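Local coordinates for ribose ABC transporter, substrate binding protein (Conexibacter woesei, PDB 4KQ9) that probably binds a sugar, perhaps ribose, outside the membrane as the substrate-binding component of an ABC import system, at residues Pro79-Ala84 with Glu100-Leu105; Asp165-Lys170 with Leu185-Asp190. The protein carries 1 engineered substitution. One frame throughout, in Å; residues are numbered along the deposited sequence.

From the N terminus the chain lays down five strands of the six-stranded parallel sheet (the sixth, 271-273, comes later), and contact 1 closes among them: helix 78-86 runs into strand 91-94, and the loop before strand 106-109 returns to the helix, with 15 residues between segments 79-84 and 100-105. The chain next passes into the four-stranded parallel sheet. There contact 2 ties strand 162-167 to the C-terminal end of helix 174-187, across 14 intervening residues, 11 of them helical. The two loops follow one another in series, neither nesting nor crossing. Their centres lie 39 Å apart and their nearest atoms about 19 Å, so each is a local tie within a different lobe of this periplasmic binding protein.

Contact 1 of 2, residues Pro79-Ala84 with Glu100-Leu105; sequences PTIKGA and EDVGQL
V102, in the loop between strands 91-94 and 106-109, packs its two methyls onto I81 and K82 of helix 78-86, in the lobe built on the six-stranded parallel sheet of this periplasmic binding protein fold. The tight part is apolar. V102 CG2 meets I81 CG2 at 3.8 Å, the two side chains crossing at about a right angle, while V102 CB lies 3.9 Å from K82 CB. The I81 methyl is placed there by the first torsion: CG2 stands opposite the backbone N (chi1 -68°, measured to CG1). V78, L98 and V91 extend the apolar surroundings, the first against V102 and the other two against I81.

The solvent side is looser. K82 lends only the root of its chain, which bends at chi3 (87°) and carries NZ away from V102; NZ stays 4.9 Å from E100 OE2, opposite charges not in contact.

The loop is shaped from within. D101 OD1 accepts from G103 N at 2.8 Å, an Asx turn, and also forms a salt bridge with R270. The backbone N of V102 donates to Q104 OE1 at 3.2 Å, arriving in the carbonyl plane at a C=O...N angle of 146°.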
loop_
_atom_site.group_PDB
_atom_site.type_symbol
_atom_site.label_atom_id
_atom_site.label_comp_id
_atom_site.label_asym_id
_atom_site.label_seq_id
_atom_site.Cartn_x
_atom_site.Cartn_y
_atom_site.Cartn_z
ATOM N N PRO A 79 5.742 20.872 6.309
ATOM C CA PRO A 79 5.423 22.287 6.559
ATOM C C PRO A 79 4.108 22.743 5.950
ATOM O O PRO A 79 3.305 23.408 6.576
ATOM C CB PRO A 79 6.598 23.024 5.880
ATOM C CG PRO A 79 7.719 22.073 6.018
ATOM C CD PRO A 79 7.104 20.716 5.788
ATOM N N THR A 80 3.889 22.357 4.722
ATOM C CA THR A 80 2.665 22.679 4.040
ATOM C C THR A 80 1.412 22.067 4.721
ATOM O O THR A 80 0.424 22.723 4.952
ATOM C CB THR A 80 2.752 22.147 2.598
ATOM O OG1 THR A 80 4.079 22.345 2.094
ATOM C CG2 THR A 80 1.720 22.827 1.706
ATOM N N ILE A 81 1.454 20.790 5.052
ATOM C CA ILE A 81 0.242 20.179 5.600
ATOM C C ILE A 81 0.027 20.749 7.037
ATOM O O ILE A 81 -1.061 21.138 7.407
ATOM C CB ILE A 81 0.349 18.657 5.533
ATOM C CG1 ILE A 81 0.325 18.253 4.055
ATOM C CG2 ILE A 81 -0.792 18.036 6.338
ATOM C CD1 ILE A 81 0.774 16.836 3.778
ATOM N N LYS A 82 1.101 20.867 7.801
ATOM C CA LYS A 82 1.069 21.590 9.083
ATOM C C LYS A 82 0.474 22.990 8.913
ATOM O O LYS A 82 -0.295 23.481 9.761
ATOM C CB LYS A 82 2.472 21.681 9.647
ATOM C CG LYS A 82 2.510 22.065 11.102
ATOM C CD LYS A 82 3.850 21.739 11.750
ATOM C CE LYS A 82 4.862 22.862 11.579
ATOM N NZ LYS A 82 5.904 22.800 12.640
ATOM N N GLY A 83 0.776 23.611 7.783
ATOM C CA GLY A 83 0.229 24.918 7.499
ATOM C C GLY A 83 -1.252 24.894 7.310
ATOM O O GLY A 83 -1.945 25.795 7.804
ATOM N N ALA A 84 -1.755 23.882 6.571
ATOM C CA ALA A 84 -3.203 23.726 6.350
ATOM C C ALA A 84 -4.018 23.514 7.668
ATOM O O ALA A 84 -5.121 24.055 7.848
ATOM C CB ALA A 84 -3.455 22.572 5.395
ATOM N N GLU A 100 6.300 13.162 10.571
ATOM C CA GLU A 100 6.010 13.484 11.941
ATOM C C GLU A 100 4.574 13.911 12.043
ATOM O O GLU A 100 3.955 14.235 11.025
ATOM C CB GLU A 100 6.934 14.624 12.410
ATOM C CG GLU A 100 6.569 15.991 11.822
ATOM C CD GLU A 100 7.649 17.072 12.069
ATOM O OE1 GLU A 100 8.805 16.888 11.601
ATOM O OE2 GLU A 100 7.339 18.100 12.729
ATOM N N ASP A 101 4.056 13.953 13.270
ATOM C CA ASP A 101 2.641 14.291 13.517
ATOM C C ASP A 101 2.495 15.764 13.285
ATOM O O ASP A 101 3.210 16.552 13.857
ATOM C CB ASP A 101 2.242 13.921 14.959
ATOM C CG ASP A 101 0.726 14.101 15.265
ATOM O OD1 ASP A 101 -0.058 14.709 14.490
ATOM O OD2 ASP A 101 0.307 13.663 16.364
ATOM N N VAL A 102 1.560 16.162 12.447
ATOM C CA VAL A 102 1.288 17.570 12.306
ATOM C C VAL A 102 -0.145 17.962 12.716
ATOM O O VAL A 102 -0.640 18.985 12.256
ATOM C CB VAL A 102 1.599 18.044 10.849
ATOM C CG1 VAL A 102 3.037 17.700 10.466
ATOM C CG2 VAL A 102 0.644 17.433 9.843
ATOM N N GLY A 103 -0.841 17.177 13.547
ATOM C CA GLY A 103 -2.198 17.599 13.944
ATOM C C GLY A 103 -3.301 17.267 12.928
ATOM O O GLY A 103 -4.449 17.802 12.969
ATOM N N GLN A 104 -2.986 16.358 12.022
ATOM C CA GLN A 104 -4.014 15.787 11.161
ATOM C C GLN A 104 -5.131 15.183 11.982
ATOM O O GLN A 104 -4.923 14.636 13.102
ATOM C CB GLN A 104 -3.417 14.792 10.165
ATOM C CG GLN A 104 -2.981 13.439 10.704
ATOM C CD GLN A 104 -1.619 13.501 11.351
ATOM O OE1 GLN A 104 -0.947 14.531 11.268
ATOM N NE2 GLN A 104 -1.188 12.399 11.983
ATOM N N LEU A 105 -6.304 15.254 11.417
ATOM C CA LEU A 105 -7.483 14.556 11.923
ATOM C C LEU A 105 -7.329 13.040 11.972
ATOM O O LEU A 105 -7.713 12.410 12.977
ATOM C CB LEU A 105 -8.681 14.935 11.039
ATOM C CG LEU A 105 -10.074 14.554 11.500
ATOM C CD1 LEU A 105 -10.488 15.466 12.642
ATOM C CD2 LEU A 105 -11.063 14.602 10.322
#

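Contact 2 of 2, residues Asp165-Lys170 with Leu185-Asp190; sequences DDVYTK and LTRHSD
D165, on the edge strand 162-167 of the four-stranded parallel sheet, forms a salt bridge with R187 at the C-terminal end of helix 174-187. This is a strand-to-helix contact within a Rossmann-like alternation of parallel strands and helices, and it lies at the surface.

The charged interaction converges on one oxygen. D165 OD2 takes NE of R187 at 2.7 Å through its syn lone pair, with an N-H...OD2 angle of 153°. OD2 lies only 1° out of the guanidinium plane. R187 NH2 adds a weak bond to D165 OD2 at 2.9 Å. The single oxygen therefore sits in the notch between NE and NH2, and the carboxylate stands nearly upright to the guanidinium, the planes 83° apart. The arginine chain bends at chi3, which brings NE and NH2 alongside OD2.

Water-mediated bonding uses the other oxygen. Water 1 donates to D165 OD1 at 2.7 Å and is hydrogen-bonded to H188 NE2 at 2.8 Å, lying in the plane of the imidazole.

Two van der Waals approaches complete the contact: the edge of the H188 ring, at CD2, lies 3.1 Å from D165 OD2, and V167 CG1 approaches R187 NH2 obliquely at 4.2 Å.

With OD2 bonded to both NE and NH2 of R187 and OD1 accepting from the water, D165 would probably be stabilised as the anion.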
loop_
_atom_site.group_PDB
_atom_site.type_symbol
_atom_site.label_atom_id
_atom_site.label_comp_id
_atom_site.label_asym_id
_atom_site.label_seq_id
_atom_site.Cartn_x
_atom_site.Cartn_y
_atom_site.Cartn_z
ATOM N N ASP A 165 19.466 -14.413 3.154
ATOM C CA ASP A 165 19.882 -13.199 2.483
ATOM C C ASP A 165 18.729 -12.215 2.736
ATOM O O ASP A 165 17.571 -12.578 2.751
ATOM C CB ASP A 165 20.088 -13.446 0.973
ATOM C CG ASP A 165 21.566 -13.352 0.507
ATOM O OD1 ASP A 165 22.445 -12.639 1.124
ATOM O OD2 ASP A 165 21.876 -14.018 -0.513
ATOM N N ASP A 166 19.084 -10.982 3.005
ATOM C CA ASP A 166 18.144 -9.984 3.423
ATOM C C ASP A 166 18.736 -8.738 2.869
ATOM O O ASP A 166 19.516 -8.132 3.598
ATOM C CB ASP A 166 18.104 -9.931 4.978
ATOM C CG ASP A 166 17.107 -8.882 5.540
ATOM O OD1 ASP A 166 16.562 -8.065 4.755
ATOM O OD2 ASP A 166 16.819 -8.911 6.762
ATOM N N VAL A 167 18.350 -8.367 1.633
ATOM C CA VAL A 167 18.919 -7.313 0.845
ATOM C C VAL A 167 17.936 -6.177 0.485
ATOM O O VAL A 167 16.717 -6.362 0.509
ATOM C CB VAL A 167 19.511 -7.805 -0.468
ATOM C CG1 VAL A 167 20.579 -8.895 -0.233
ATOM C CG2 VAL A 167 18.435 -8.276 -1.420
ATOM N N TYR A 168 18.494 -4.983 0.274
ATOM C CA TYR A 168 17.703 -3.757 -0.020
ATOM C C TYR A 168 18.073 -3.477 -1.425
ATOM O O TYR A 168 19.113 -3.911 -1.844
ATOM C CB TYR A 168 18.035 -2.630 0.929
ATOM C CG TYR A 168 17.437 -2.808 2.251
ATOM C CD1 TYR A 168 18.078 -3.560 3.249
ATOM C CD2 TYR A 168 16.229 -2.240 2.540
ATOM C CE1 TYR A 168 17.487 -3.734 4.486
ATOM C CE2 TYR A 168 15.663 -2.371 3.770
ATOM C CZ TYR A 168 16.301 -3.104 4.749
ATOM O OH TYR A 168 15.702 -3.262 5.945
ATOM N N THR A 169 17.185 -2.884 -2.214
ATOM C CA THR A 169 17.391 -2.662 -3.636
ATOM C C THR A 169 17.164 -1.141 -3.894
ATOM O O THR A 169 16.739 -0.430 -2.980
ATOM C CB THR A 169 16.377 -3.449 -4.546
ATOM O OG1 THR A 169 15.036 -3.272 -4.068
ATOM C CG2 THR A 169 16.641 -4.958 -4.588
ATOM N N LYS A 170 17.346 -0.685 -5.126
ATOM C CA LYS A 170 17.278 0.760 -5.418
ATOM C C LYS A 170 15.842 1.211 -5.304
ATOM O O LYS A 170 15.531 2.253 -4.722
ATOM C CB LYS A 170 17.789 1.067 -6.854
ATOM N N LEU A 185 20.377 -16.433 -5.798
ATOM C CA LEU A 185 20.348 -17.845 -6.185
ATOM C C LEU A 185 21.762 -18.349 -6.485
ATOM O O LEU A 185 21.988 -19.531 -6.396
ATOM C CB LEU A 185 19.439 -18.062 -7.399
ATOM C CG LEU A 185 17.929 -17.826 -7.129
ATOM C CD1 LEU A 185 17.130 -17.721 -8.411
ATOM C CD2 LEU A 185 17.394 -18.932 -6.200
ATOM N N THR A 186 22.697 -17.473 -6.856
ATOM C CA THR A 186 24.068 -17.948 -7.082
ATOM C C THR A 186 24.734 -18.350 -5.746
ATOM O O THR A 186 25.661 -19.110 -5.739
ATOM C CB THR A 186 24.942 -16.948 -7.798
ATOM O OG1 THR A 186 25.246 -15.817 -6.949
ATOM C CG2 THR A 186 24.339 -16.526 -9.184
ATOM N N ARG A 187 24.290 -17.718 -4.660
ATOM C CA ARG A 187 24.834 -17.913 -3.318
ATOM C C ARG A 187 24.013 -18.949 -2.560
ATOM O O ARG A 187 24.560 -19.676 -1.743
ATOM C CB ARG A 187 24.723 -16.637 -2.517
ATOM C CG ARG A 187 25.346 -15.396 -3.093
ATOM C CD ARG A 187 25.434 -14.276 -2.067
ATOM N NE ARG A 187 24.197 -13.547 -1.900
ATOM C CZ ARG A 187 23.874 -12.417 -2.530
ATOM N NH1 ARG A 187 24.715 -11.768 -3.361
ATOM N NH2 ARG A 187 22.686 -11.883 -2.302
ATOM N N HIS A 188 22.695 -18.981 -2.768
ATOM C CA HIS A 188 21.853 -19.899 -1.992
ATOM C C HIS A 188 20.811 -20.546 -2.867
ATOM O O HIS A 188 19.615 -20.207 -2.817
ATOM C CB HIS A 188 21.147 -19.139 -0.886
ATOM C CG HIS A 188 22.040 -18.345 -0.006
ATOM N ND1 HIS A 188 22.810 -18.906 0.986
ATOM C CD2 HIS A 188 22.257 -17.012 0.053
ATOM C CE1 HIS A 188 23.500 -17.959 1.599
ATOM N NE2 HIS A 188 23.158 -16.791 1.067
ATOM N N SER A 189 21.248 -21.423 -3.744
ATOM C CA SER A 189 20.339 -21.940 -4.781
ATOM C C SER A 189 19.166 -22.792 -4.260
ATOM O O SER A 189 18.199 -22.984 -4.991
ATOM C CB SER A 189 21.135 -22.742 -5.825
ATOM O OG SER A 189 21.821 -23.757 -5.129
ATOM N N ASP A 190 19.265 -23.256 -3.022
ATOM C CA ASP A 190 18.268 -24.105 -2.363
ATOM C C ASP A 190 17.264 -23.350 -1.469
ATOM O O ASP A 190 16.552 -23.991 -0.719
ATOM C CB ASP A 190 19.011 -25.119 -1.460
ATOM C CG ASP A 190 19.914 -24.437 -0.427
ATOM O OD1 ASP A 190 20.224 -23.211 -0.530
ATOM O OD2 ASP A 190 20.354 -25.147 0.497
HETATM O O HOH W 1 24.483 -14.315 1.497
#